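Local coordinates for esterase D (Lactobacillus rhamnosus, PDB 3DKR), which probably hydrolyses carboxylic esters, as a member of the alpha/beta hydrolase family with a predicted catalytic triad, at residues Lys94-Leu100 with Ile117-Phe123; Gly99-Ile105 with Ser124-Leu128; Ile105-Lys109 with Phe172-Val176. All blocks are in the same frame, centred on the assembly; numbering follows the deposited sequence.

Interaction 1. Residues Lys94-Leu100 with Ile117-Phe123; sequences KVFVFGL and ITAGGVF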
ATOM      1  N   LYS A  94      -2.420  -8.227 -18.695  1.00 15.27           N
ATOM      2  CA  LYS A  94      -1.938  -6.972 -18.108  1.00 15.48           C
ATOM      3  C   LYS A  94      -2.110  -6.990 -16.608  1.00 15.23           C
ATOM      4  O   LYS A  94      -3.117  -7.491 -16.103  1.00 14.86           O
ATOM      5  CB  LYS A  94      -2.687  -5.779 -18.702  1.00 16.40           C
ATOM      6  CG  LYS A  94      -2.493  -5.631 -20.216  1.00 18.01           C
ATOM      7  CD  LYS A  94      -3.013  -4.286 -20.714  1.00 21.45           C
ATOM      8  CE  LYS A  94      -2.925  -4.150 -22.233  1.00 22.56           C
ATOM      9  NZ  LYS A  94      -3.344  -2.803 -22.720  1.00 23.67           N
ATOM     10  N   VAL A  95      -1.117  -6.446 -15.908  1.00 14.86           N
ATOM     11  CA  VAL A  95      -1.146  -6.392 -14.445  1.00 15.12           C
ATOM     12  C   VAL A  95      -0.781  -4.982 -13.992  1.00 15.74           C
ATOM     13  O   VAL A  95       0.165  -4.385 -14.504  1.00 15.80           O
ATOM     14  CB  VAL A  95      -0.183  -7.419 -13.846  1.00 15.39           C
ATOM     15  CG1 VAL A  95       0.041  -7.158 -12.355  1.00 16.35           C
ATOM     16  CG2 VAL A  95      -0.715  -8.840 -14.074  1.00 15.90           C
ATOM     17  N   PHE A  96      -1.553  -4.488 -13.026  1.00 14.99           N
ATOM     18  CA  PHE A  96      -1.320  -3.219 -12.350  1.00 14.98           C
ATOM     19  C   PHE A  96      -1.034  -3.517 -10.875  1.00 14.65           C
ATOM     20  O   PHE A  96      -1.545  -4.486 -10.338  1.00 14.51           O
ATOM     21  CB  PHE A  96      -2.554  -2.340 -12.443  1.00 15.52           C
ATOM     22  CG  PHE A  96      -2.899  -1.906 -13.844  1.00 16.44           C
ATOM     23  CD1 PHE A  96      -2.604  -0.621 -14.272  1.00 17.39           C
ATOM     24  CD2 PHE A  96      -3.492  -2.783 -14.738  1.00 16.06           C
ATOM     25  CE1 PHE A  96      -2.915  -0.219 -15.574  1.00 17.83           C
ATOM     26  CE2 PHE A  96      -3.797  -2.377 -16.046  1.00 16.49           C
ATOM     27  CZ  PHE A  96      -3.502  -1.097 -16.445  1.00 16.99           C
ATOM     28  N   VAL A  97      -0.226  -2.683 -10.239  1.00 14.62           N
ATOM     29  CA  VAL A  97       0.119  -2.862  -8.822  1.00 14.87           C
ATOM     30  C   VAL A  97      -0.000  -1.535  -8.098  1.00 15.11           C
ATOM     31  O   VAL A  97       0.623  -0.552  -8.507  1.00 14.74           O
ATOM     32  CB  VAL A  97       1.549  -3.381  -8.688  1.00 15.35           C
ATOM     33  CG1 VAL A  97       1.878  -3.678  -7.221  1.00 16.19           C
ATOM     34  CG2 VAL A  97       1.737  -4.608  -9.613  1.00 17.94           C
ATOM     35  N   PHE A  98      -0.781  -1.526  -7.011  1.00 13.92           N
ATOM     36  CA  PHE A  98      -1.003  -0.319  -6.203  1.00 13.94           C
ATOM     37  C   PHE A  98      -0.873  -0.659  -4.732  1.00 13.66           C
ATOM     38  O   PHE A  98      -1.086  -1.796  -4.341  1.00 14.24           O
ATOM     39  CB  PHE A  98      -2.416   0.246  -6.401  1.00 14.20           C
ATOM     40  CG  PHE A  98      -2.792   0.505  -7.833  1.00 14.57           C
ATOM     41  CD1 PHE A  98      -2.428   1.696  -8.457  1.00 14.92           C
ATOM     42  CD2 PHE A  98      -3.581  -0.400  -8.528  1.00 14.33           C
ATOM     43  CE1 PHE A  98      -2.796   1.950  -9.765  1.00 15.52           C
ATOM     44  CE2 PHE A  98      -3.928  -0.163  -9.845  1.00 15.37           C
ATOM     45  CZ  PHE A  98      -3.555   1.023 -10.447  1.00 15.08           C
ATOM     46  N   GLY A  99      -0.596   0.352  -3.920  1.00 14.22           N
ATOM     47  CA  GLY A  99      -0.575   0.163  -2.475  1.00 14.01           C
ATOM     48  C   GLY A  99      -0.828   1.425  -1.696  1.00 14.31           C
ATOM     49  O   GLY A  99      -0.853   2.521  -2.260  1.00 15.06           O
ATOM     50  N   LEU A 100      -1.047   1.254  -0.388  1.00 13.75           N
ATOM     51  CA  LEU A 100      -1.166   2.380   0.553  1.00 14.23           C
ATOM     52  C   LEU A 100       0.246   2.883   0.901  1.00 14.46           C
ATOM     53  O   LEU A 100       1.134   2.782   0.048  1.00 14.01           O
ATOM     54  CB  LEU A 100      -2.016   1.993   1.772  1.00 14.59           C
ATOM     55  CG  LEU A 100      -3.512   2.079   1.440  1.00 15.18           C
ATOM     56  CD1 LEU A 100      -4.357   1.160   2.341  1.00 15.90           C
ATOM     57  CD2 LEU A 100      -3.996   3.524   1.530  1.00 17.05           C
ATOM     58  N   ILE A 117       5.060  -5.538 -15.724  1.00 17.23           N
ATOM     59  CA  ILE A 117       4.012  -4.690 -15.130  1.00 16.57           C
ATOM     60  C   ILE A 117       3.608  -3.521 -16.041  1.00 16.74           C
ATOM     61  O   ILE A 117       4.446  -2.732 -16.471  1.00 16.87           O
ATOM     62  CB  ILE A 117       4.445  -4.128 -13.754  1.00 16.89           C
ATOM     63  CG1 ILE A 117       4.861  -5.263 -12.812  1.00 17.22           C
ATOM     64  CG2 ILE A 117       3.301  -3.306 -13.140  1.00 16.75           C
ATOM     65  CD1 ILE A 117       5.597  -4.790 -11.530  1.00 16.84           C
ATOM     66  N   THR A 118       2.316  -3.400 -16.325  1.00 15.97           N
ATOM     67  CA  THR A 118       1.821  -2.339 -17.210  1.00 16.25           C
ATOM     68  C   THR A 118       1.890  -0.956 -16.576  1.00 16.41           C
ATOM     69  O   THR A 118       2.326  -0.009 -17.218  1.00 16.88           O
ATOM     70  CB  THR A 118       0.373  -2.635 -17.635  1.00 16.11           C
ATOM     71  OG1 THR A 118       0.379  -3.805 -18.464  1.00 18.31           O
ATOM     72  CG2 THR A 118      -0.264  -1.478 -18.391  1.00 18.09           C
ATOM     73  N   ALA A 119       1.432  -0.843 -15.328  1.00 16.11           N
ATOM     74  CA  ALA A 119       1.377   0.438 -14.647  1.00 15.93           C
ATOM     75  C   ALA A 119       1.048   0.192 -13.171  1.00 15.88           C
ATOM     76  O   ALA A 119       0.838  -0.947 -12.761  1.00 15.82           O
ATOM     77  CB  ALA A 119       0.350   1.348 -15.295  1.00 16.12           C
ATOM     78  N   GLY A 120       1.031   1.244 -12.376  1.00 15.85           N
ATOM     79  CA  GLY A 120       0.804   1.057 -10.942  1.00 16.27           C
ATOM     80  C   GLY A 120       0.935   2.366 -10.228  1.00 15.99           C
ATOM     81  O   GLY A 120       0.930   3.416 -10.856  1.00 16.55           O
ATOM     82  N   GLY A 121       1.043   2.324  -8.907  1.00 15.31           N
ATOM     83  CA  GLY A 121       1.171   3.556  -8.145  1.00 15.05           C
ATOM     84  C   GLY A 121       0.744   3.420  -6.699  1.00 14.86           C
ATOM     85  O   GLY A 121       0.763   2.324  -6.131  1.00 14.48           O
ATOM     86  N   VAL A 122       0.368   4.546  -6.108  1.00 14.56           N
ATOM     87  CA  VAL A 122       0.142   4.624  -4.683  1.00 14.63           C
ATOM     88  C   VAL A 122      -1.171   5.320  -4.357  1.00 15.07           C
ATOM     89  O   VAL A 122      -1.641   6.183  -5.102  1.00 15.10           O
ATOM     90  CB  VAL A 122       1.298   5.338  -3.964  1.00 14.74           C
ATOM     91  CG1 VAL A 122       2.659   4.717  -4.370  1.00 15.82           C
ATOM     92  CG2 VAL A 122       1.277   6.836  -4.263  1.00 14.77           C
ATOM     93  N   PHE A 123      -1.737   4.926  -3.229  1.00 14.79           N
ATOM     94  CA  PHE A 123      -2.914   5.563  -2.682  1.00 14.29           C
ATOM     95  C   PHE A 123      -2.576   6.412  -1.455  1.00 14.92           C
ATOM     96  O   PHE A 123      -3.495   6.967  -0.827  1.00 15.56           O
ATOM     97  CB  PHE A 123      -3.956   4.522  -2.273  1.00 14.46           C
ATOM     98  CG  PHE A 123      -4.370   3.574  -3.372  1.00 14.11           C
ATOM     99  CD1 PHE A 123      -4.379   3.970  -4.710  1.00 14.49           C
ATOM    100  CD2 PHE A 123      -4.807   2.302  -3.052  1.00 15.27           C
ATOM    101  CE1 PHE A 123      -4.796   3.085  -5.698  1.00 14.86           C
ATOM    102  CE2 PHE A 123      -5.235   1.436  -4.028  1.00 15.16           C
ATOM    103  CZ  PHE A 123      -5.226   1.822  -5.346  1.00 15.70           C
TER
HETATM  104  O   HOH W   1       1.328  -6.218 -17.412  1.00 18.95           O

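Interaction 2. Residues Gly99-Ile105 with Ser124-Leu128; sequences GLSLGGI and SSPIL. With ACT (acetate ion), chain B.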
ATOM      1  N   GLY A  99      -0.596   0.352  -3.920  1.00 14.22           N
ATOM      2  CA  GLY A  99      -0.575   0.163  -2.475  1.00 14.01           C
ATOM      3  C   GLY A  99      -0.828   1.425  -1.696  1.00 14.31           C
ATOM      4  O   GLY A  99      -0.853   2.521  -2.260  1.00 15.06           O
ATOM      5  N   LEU A 100      -1.047   1.254  -0.388  1.00 13.75           N
ATOM      6  CA  LEU A 100      -1.166   2.380   0.553  1.00 14.23           C
ATOM      7  C   LEU A 100       0.246   2.883   0.901  1.00 14.46           C
ATOM      8  O   LEU A 100       1.134   2.782   0.048  1.00 14.01           O
ATOM      9  CB  LEU A 100      -2.016   1.993   1.772  1.00 14.59           C
ATOM     10  CG  LEU A 100      -3.512   2.079   1.440  1.00 15.18           C
ATOM     11  CD1 LEU A 100      -4.357   1.160   2.341  1.00 15.90           C
ATOM     12  CD2 LEU A 100      -3.996   3.524   1.530  1.00 17.05           C
ATOM     13  N   SER A 101       0.491   3.504   2.058  1.00 14.50           N
ATOM     14  CA  SER A 101       1.847   4.076   2.249  1.00 14.75           C
ATOM     15  C   SER A 101       2.918   2.977   2.220  1.00 14.83           C
ATOM     16  O   SER A 101       3.874   3.048   1.440  1.00 15.32           O
ATOM     17  CB  SER A 101       1.973   4.934   3.514  1.00 14.97           C
ATOM     18  OG  SER A 101       1.206   6.123   3.445  1.00 15.71           O
ATOM     19  N   LEU A 102       2.741   1.954   3.040  1.00 14.29           N
ATOM     20  CA  LEU A 102       3.693   0.850   3.088  1.00 14.14           C
ATOM     21  C   LEU A 102       3.661   0.055   1.783  1.00 14.34           C
ATOM     22  O   LEU A 102       4.680  -0.081   1.103  1.00 14.42           O
ATOM     23  CB  LEU A 102       3.400  -0.061   4.287  1.00 14.99           C
ATOM     24  CG  LEU A 102       4.309  -1.280   4.383  1.00 14.57           C
ATOM     25  CD1 LEU A 102       5.764  -0.905   4.716  1.00 16.12           C
ATOM     26  CD2 LEU A 102       3.738  -2.251   5.415  1.00 16.70           C
ATOM     27  N   GLY A 103       2.486  -0.461   1.425  1.00 13.82           N
ATOM     28  CA  GLY A 103       2.333  -1.229   0.189  1.00 13.97           C
ATOM     29  C   GLY A 103       2.826  -0.446  -1.016  1.00 13.65           C
ATOM     30  O   GLY A 103       3.360  -1.031  -1.964  1.00 15.03           O
ATOM     31  N   GLY A 104       2.633   0.873  -0.987  1.00 14.28           N
ATOM     32  CA  GLY A 104       3.040   1.752  -2.099  1.00 14.71           C
ATOM     33  C   GLY A 104       4.544   1.859  -2.302  1.00 14.78           C
ATOM     34  O   GLY A 104       5.006   2.087  -3.415  1.00 15.11           O
ATOM     35  N   ILE A 105       5.317   1.701  -1.233  1.00 14.52           N
ATOM     36  CA  ILE A 105       6.775   1.646  -1.355  1.00 14.60           C
ATOM     37  C   ILE A 105       7.105   0.449  -2.241  1.00 14.63           C
ATOM     38  O   ILE A 105       7.901   0.562  -3.172  1.00 15.53           O
ATOM     39  CB  ILE A 105       7.464   1.474   0.024  1.00 13.95           C
ATOM     40  CG1 ILE A 105       7.275   2.731   0.870  1.00 14.84           C
ATOM     41  CG2 ILE A 105       8.986   1.177  -0.123  1.00 14.24           C
ATOM     42  CD1 ILE A 105       7.543   2.472   2.365  1.00 16.04           C
ATOM     43  N   SER A 124      -1.293   6.478  -1.105  1.00 15.43           N
ATOM     44  CA  SER A 124      -0.775   7.461  -0.138  1.00 15.12           C
ATOM     45  C   SER A 124       0.740   7.556  -0.270  1.00 14.90           C
ATOM     46  O   SER A 124       1.381   6.693  -0.893  1.00 14.72           O
ATOM     47  CB  SER A 124      -1.160   7.098   1.301  1.00 15.57           C
ATOM     48  OG  SER A 124      -1.049   8.242   2.146  1.00 15.83           O
ATOM     49  N   SER A 125       1.298   8.635   0.267  1.00 15.06           N
ATOM     50  CA  SER A 125       2.746   8.871   0.182  1.00 15.63           C
ATOM     51  C   SER A 125       3.552   7.816   0.914  1.00 15.44           C
ATOM     52  O   SER A 125       3.062   7.180   1.840  1.00 15.96           O
ATOM     53  CB  SER A 125       3.058  10.239   0.759  1.00 15.73           C
ATOM     54  OG  SER A 125       2.523  11.245  -0.074  1.00 17.90           O
ATOM     55  N   PRO A 126       4.809   7.614   0.496  1.00 15.37           N
ATOM     56  CA  PRO A 126       5.623   6.621   1.176  1.00 15.46           C
ATOM     57  C   PRO A 126       5.971   7.018   2.602  1.00 15.69           C
ATOM     58  O   PRO A 126       5.816   8.179   2.988  1.00 15.76           O
ATOM     59  CB  PRO A 126       6.889   6.555   0.305  1.00 16.45           C
ATOM     60  CG  PRO A 126       6.957   7.871  -0.375  1.00 16.25           C
ATOM     61  CD  PRO A 126       5.542   8.291  -0.592  1.00 16.21           C
ATOM     62  N   ILE A 127       6.467   6.031   3.346  1.00 16.06           N
ATOM     63  CA  ILE A 127       6.970   6.203   4.694  1.00 16.19           C
ATOM     64  C   ILE A 127       8.438   6.547   4.567  1.00 16.69           C
ATOM     65  O   ILE A 127       9.251   5.669   4.264  1.00 16.82           O
ATOM     66  CB  ILE A 127       6.773   4.903   5.500  1.00 15.83           C
ATOM     67  CG1 ILE A 127       5.281   4.560   5.591  1.00 16.07           C
ATOM     68  CG2 ILE A 127       7.386   5.022   6.896  1.00 15.75           C
ATOM     69  CD1 ILE A 127       4.987   3.196   6.145  1.00 16.81           C
ATOM     70  N   LEU A 128       8.753   7.826   4.772  1.00 16.79           N
ATOM     71  CA  LEU A 128      10.124   8.354   4.648  1.00 16.70           C
ATOM     72  C   LEU A 128      10.574   9.054   5.932  1.00 17.72           C
ATOM     73  O   LEU A 128       9.754   9.551   6.705  1.00 17.59           O
ATOM     74  CB  LEU A 128      10.212   9.321   3.458  1.00 16.81           C
ATOM     75  CG  LEU A 128      10.195   8.635   2.092  1.00 16.59           C
ATOM     76  CD1 LEU A 128       9.992   9.662   0.989  1.00 18.38           C
ATOM     77  CD2 LEU A 128      11.475   7.849   1.818  1.00 17.72           C
TER
HETATM   78  C   ACT B 245       0.058   2.914   5.569  1.00 16.17           C
HETATM   79  O   ACT B 245       0.922   2.034   5.273  1.00 15.32           O
HETATM   80  OXT ACT B 245      -0.687   3.374   4.657  1.00 16.25           O
HETATM   81  CH3 ACT B 245      -0.103   3.408   6.980  1.00 16.79           C
HETATM   82  O   HOH W   2       3.655   4.850  -0.837  1.00 15.68           O

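Interaction 3. Residues Ile105-Lys109 with Phe172-Val176; sequences IFAMK and FATTV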
ATOM      1  N   ILE A 105       5.317   1.701  -1.233  1.00 14.52           N
ATOM      2  CA  ILE A 105       6.775   1.646  -1.355  1.00 14.60           C
ATOM      3  C   ILE A 105       7.105   0.449  -2.241  1.00 14.63           C
ATOM      4  O   ILE A 105       7.901   0.562  -3.172  1.00 15.53           O
ATOM      5  CB  ILE A 105       7.464   1.474   0.024  1.00 13.95           C
ATOM      6  CG1 ILE A 105       7.275   2.731   0.870  1.00 14.84           C
ATOM      7  CG2 ILE A 105       8.986   1.177  -0.123  1.00 14.24           C
ATOM      8  CD1 ILE A 105       7.543   2.472   2.365  1.00 16.04           C
ATOM      9  N   PHE A 106       6.472  -0.689  -1.964  1.00 14.51           N
ATOM     10  CA  PHE A 106       6.744  -1.903  -2.725  1.00 14.42           C
ATOM     11  C   PHE A 106       6.155  -1.836  -4.137  1.00 14.56           C
ATOM     12  O   PHE A 106       6.753  -2.351  -5.073  1.00 14.68           O
ATOM     13  CB  PHE A 106       6.252  -3.132  -1.966  1.00 14.93           C
ATOM     14  CG  PHE A 106       6.789  -3.196  -0.556  1.00 13.72           C
ATOM     15  CD1 PHE A 106       8.152  -3.131  -0.332  1.00 15.77           C
ATOM     16  CD2 PHE A 106       5.935  -3.274   0.537  1.00 15.81           C
ATOM     17  CE1 PHE A 106       8.661  -3.172   0.968  1.00 15.73           C
ATOM     18  CE2 PHE A 106       6.437  -3.323   1.823  1.00 15.49           C
ATOM     19  CZ  PHE A 106       7.792  -3.256   2.040  1.00 15.40           C
ATOM     20  N   ALA A 107       5.006  -1.173  -4.298  1.00 14.35           N
ATOM     21  CA  ALA A 107       4.445  -0.964  -5.645  1.00 14.50           C
ATOM     22  C   ALA A 107       5.412  -0.197  -6.519  1.00 14.81           C
ATOM     23  O   ALA A 107       5.635  -0.546  -7.679  1.00 15.24           O
ATOM     24  CB  ALA A 107       3.114  -0.222  -5.587  1.00 13.98           C
ATOM     25  N   MET A 108       6.015   0.845  -5.954  1.00 14.63           N
ATOM     26  CA  MET A 108       6.962   1.652  -6.715  1.00 15.26           C
ATOM     27  C   MET A 108       8.225   0.849  -6.994  1.00 15.16           C
ATOM     28  O   MET A 108       8.761   0.926  -8.104  1.00 15.83           O
ATOM     29  CB  MET A 108       7.259   2.973  -6.014  1.00 15.75           C
ATOM     30  CG  MET A 108       6.057   3.914  -5.922  1.00 15.84           C
ATOM     31  SD  MET A 108       5.157   4.206  -7.479  1.00 16.14           S
ATOM     32  CE  MET A 108       6.511   4.660  -8.575  1.00 17.65           C
ATOM     33  N   LYS A 109       8.711   0.072  -6.027  1.00 15.06           N
ATOM     34  CA  LYS A 109       9.913  -0.726  -6.266  1.00 14.82           C
ATOM     35  C   LYS A 109       9.639  -1.796  -7.334  1.00 15.06           C
ATOM     36  O   LYS A 109      10.519  -2.131  -8.133  1.00 15.71           O
ATOM     37  CB  LYS A 109      10.454  -1.356  -4.984  1.00 15.07           C
ATOM     38  CG  LYS A 109      11.880  -1.851  -5.112  1.00 16.45           C
ATOM     39  CD  LYS A 109      12.388  -2.446  -3.815  1.00 17.57           C
ATOM     40  CE  LYS A 109      13.841  -2.892  -3.921  1.00 18.84           C
ATOM     41  NZ  LYS A 109      14.807  -1.754  -3.868  1.00 18.14           N
ATOM     42  N   PHE A 172      14.546   1.418   3.738  1.00 16.48           N
ATOM     43  CA  PHE A 172      14.150   0.700   2.521  1.00 16.61           C
ATOM     44  C   PHE A 172      13.516   1.673   1.543  1.00 16.63           C
ATOM     45  O   PHE A 172      13.766   1.642   0.328  1.00 16.46           O
ATOM     46  CB  PHE A 172      13.150  -0.392   2.899  1.00 16.82           C
ATOM     47  CG  PHE A 172      12.831  -1.335   1.771  1.00 16.06           C
ATOM     48  CD1 PHE A 172      13.450  -2.568   1.670  1.00 16.42           C
ATOM     49  CD2 PHE A 172      11.918  -0.979   0.805  1.00 16.43           C
ATOM     50  CE1 PHE A 172      13.160  -3.423   0.613  1.00 16.81           C
ATOM     51  CE2 PHE A 172      11.617  -1.842  -0.234  1.00 17.30           C
ATOM     52  CZ  PHE A 172      12.238  -3.045  -0.330  1.00 17.49           C
ATOM     53  N   ALA A 173      12.675   2.547   2.079  1.00 15.75           N
ATOM     54  CA  ALA A 173      11.976   3.546   1.270  1.00 14.90           C
ATOM     55  C   ALA A 173      12.925   4.570   0.621  1.00 15.06           C
ATOM     56  O   ALA A 173      12.690   5.013  -0.512  1.00 16.11           O
ATOM     57  CB  ALA A 173      10.905   4.261   2.116  1.00 15.12           C
ATOM     58  N   THR A 174      13.989   4.969   1.323  1.00 14.97           N
ATOM     59  CA  THR A 174      14.924   5.916   0.711  1.00 15.22           C
ATOM     60  C   THR A 174      15.594   5.311  -0.522  1.00 15.92           C
ATOM     61  O   THR A 174      15.845   6.000  -1.506  1.00 16.53           O
ATOM     62  CB  THR A 174      16.018   6.434   1.697  1.00 15.45           C
ATOM     63  OG1 THR A 174      16.820   5.359   2.189  1.00 15.63           O
ATOM     64  CG2 THR A 174      15.386   7.224   2.869  1.00 15.73           C
ATOM     65  N   THR A 175      15.852   4.011  -0.491  1.00 16.49           N
ATOM     66  CA  THR A 175      16.473   3.359  -1.648  1.00 16.86           C
ATOM     67  C   THR A 175      15.497   3.324  -2.821  1.00 17.07           C
ATOM     68  O   THR A 175      15.861   3.627  -3.963  1.00 18.18           O
ATOM     69  CB  THR A 175      16.933   1.968  -1.290  1.00 17.71           C
ATOM     70  OG1 THR A 175      17.943   2.085  -0.272  1.00 18.74           O
ATOM     71  CG2 THR A 175      17.479   1.233  -2.518  1.00 18.15           C
ATOM     72  N   VAL A 176      14.244   2.983  -2.536  1.00 16.04           N
ATOM     73  CA  VAL A 176      13.205   3.057  -3.554  1.00 16.20           C
ATOM     74  C   VAL A 176      13.092   4.467  -4.127  1.00 16.63           C
ATOM     75  O   VAL A 176      13.019   4.641  -5.347  1.00 17.28           O
ATOM     76  CB  VAL A 176      11.837   2.563  -3.005  1.00 16.30           C
ATOM     77  CG1 VAL A 176      10.729   2.764  -4.053  1.00 17.48           C
ATOM     78  CG2 VAL A 176      11.929   1.104  -2.596  1.00 15.43           C
TER
HETATM   79  O   HOH W   3      14.875  -0.812  -1.207  1.00 17.81           O

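Interaction 1. Residues Lys94-Leu100 with Ile117-Phe123
Phe98 and Phe123 pack across two neighbouring parallel strands whose short axes diverge by only 6°, their side chains crossing at a slant. In Phe98, CG stands anti to the carbonyl carbon and beside the backbone N (chi1 -54°), from where the CD1-CE1 side of the ring reaches the glycines of the second strand. Its CB rests 3.4 Å from Phe123 CZ, and CG also meets that atom. Further out, Phe98 CD1 comes within 3.6 Å of Gly121 N, and Phe98 CE1 lies 3.8 Å from Gly120 C, so one side of the ring slants against bare glycine backbone; beyond the two strands the side chain touches Phe244 of helix 234-246. The two aromatic rings are nearly parallel (15°) but slid apart, with centroids separated by 5.4 Å and little overlap.

Glycine suits both positions. A CB on Gly120 would run into Val97 O, while the backbone angles of Gly121 would jam a CB against the preceding carbonyl oxygen. Without side chains there, the pairing goes undisturbed, and Val97 O accepts from Gly121 N at 2.9 Å. The ladder ends in a shorter bond of 2.7 Å from Phe123 N to Gly99 O. Nearer the start, Phe96 CE1 packs 3.6 Å from Ala119 CB, and Thr118 CB lies over a face of the same ring. The hydroxyl of Thr118, by contrast, suits the more polar margin: a water bonded to Val95 N lies 2.8 Å from Thr118 OG1.

These strands are the two arms of a right-handed beta-alpha-beta unit at the heart of the alpha/beta hydrolase sheet. Helix 101-113 connects them and covers the face carrying Val97 and Val122, helix 234-246 packs on the phenylalanine face, and strand 23-28 pairs with the far edge of strand 94-99.

Interaction 2. Residues Gly99-Ile105 with Ser124-Leu128
Ser101 directs its hydroxyl at the backbone of Ser125: OG donates to Ser125 O at 2.7 Å, in the carbonyl plane and with a C=O...donor angle of 160°. OG takes this place by standing anti to its own carbonyl carbon (chi1 -67°), and Ser124 CB closes in at 3.3 Å from Ser101 OG. In Ser124 the OG swings anti to its backbone N instead (chi1 -161°), toward Asp195 and Gln191, with which it makes weak hydrogen bonds. With an alanine at Ser101 the predicted nucleophilic hydroxyl is gone, and Ser125 O would probably be left without this donor.

The Gly-Leu-Ser-Leu-Gly sequence marks the nucleophile elbow of the alpha/beta hydrolase fold, the sharp passage from strand 94-99 into helix 101-113, although Ser101 here has helical backbone angles. Compactness explains the glycines: a CB on Gly99 would strike Gly103 C, and one on Gly104 would strike Leu100 O. An acetate sits at the start of the helix, where Ser101 N donates to OXT at 2.9 Å and Leu102 N to the acetate O at 2.9 Å; Tyr31 N and His226 NE2 also bind the ion. Gripped by backbone N-H groups of Leu102 and Tyr31, it occupies a position consistent with an oxyanion hole.

Apolar branches pack beside the serine. Ile127 places CG1 3.9 Å from Ser101 CB and CD1 4.0 Å from Leu102 N. One helical turn on, Ile105 crosses Ile127 at about a right angle, its CD1 4.0 Å from Ile127 CB, while Ile105 CG1 meets Pro126 CB at 3.9 Å.

Interaction 3. Residues Ile105-Lys109 with Phe172-Val176
A water joins Lys109 to Phe172, accepting from Lys109 NZ at 2.8 Å and donating to Phe172 O at 3.1 Å. It also hangs over the centre of one face of the Phe172 ring, so the backbone carbonyl, the ammonium and the aromatic face surround it together. The lysine reaches it with an extended chain that bends only at its last torsion (chi4 77°), turning NZ toward the water. On the way its aliphatic part does apolar work: Lys109 CD packs 3.5 Å from Phe172 CZ. A long residue with a charged tip suits this partly exposed margin, since its methylenes can lie against a ring while the ammonium group reaches water.

From the side of the Phe172 ring opposite the water comes Phe106, presenting its edge to that face in an offset edge-to-face pair with planes at 69°; Phe106 CE1 lies 3.5 Å from Phe172 CE2. Deeper in, branched residues fill the angle between the helices. Ile105 CG2 touches the edge of the Phe172 ring, 3.8 Å from CD2, and Ile105 CD1 reaches Ala173 CB at 3.8 Å, where alanine's single methyl leaves room for the isoleucine tip. Val176 divides its methyls, CG1 against the carbonyl oxygen of Ile105 and CG2 3.7 Å from Lys109 CB.

The segments run in the same general direction, crossing at 34°. Helix 101-113, which follows strand 94-99, is thereby packed against helix 155-178, and helix 74-89 flanks both: its Trp78 makes a cation-pi contact with Lys109, meets the ring of Phe172 and touches the Phe106 side chain.

Overall arrangement
Helix 101-113 ties the three contacts together: it bridges the strands of interaction 1, its first turn belongs to interaction 2, and its next turn forms interaction 3. Interaction 1 is sheet core, held by a ladder of backbone hydrogen bonds with aromatic packing on one face. Interaction 2, at the ends of those same strands, is also buried but mixes serine hydroxyls, backbone N-H groups and a bound anion with apolar branches, as befits the predicted active site. Interaction 3 is helix packing, apolar inside and water-bridged at a partly exposed margin. Ile105 serves both later contacts, Gly99 and Leu100 both earlier ones, while Ala107 and Met108 of the helix rest on Gly121 and Val122 of the sheet.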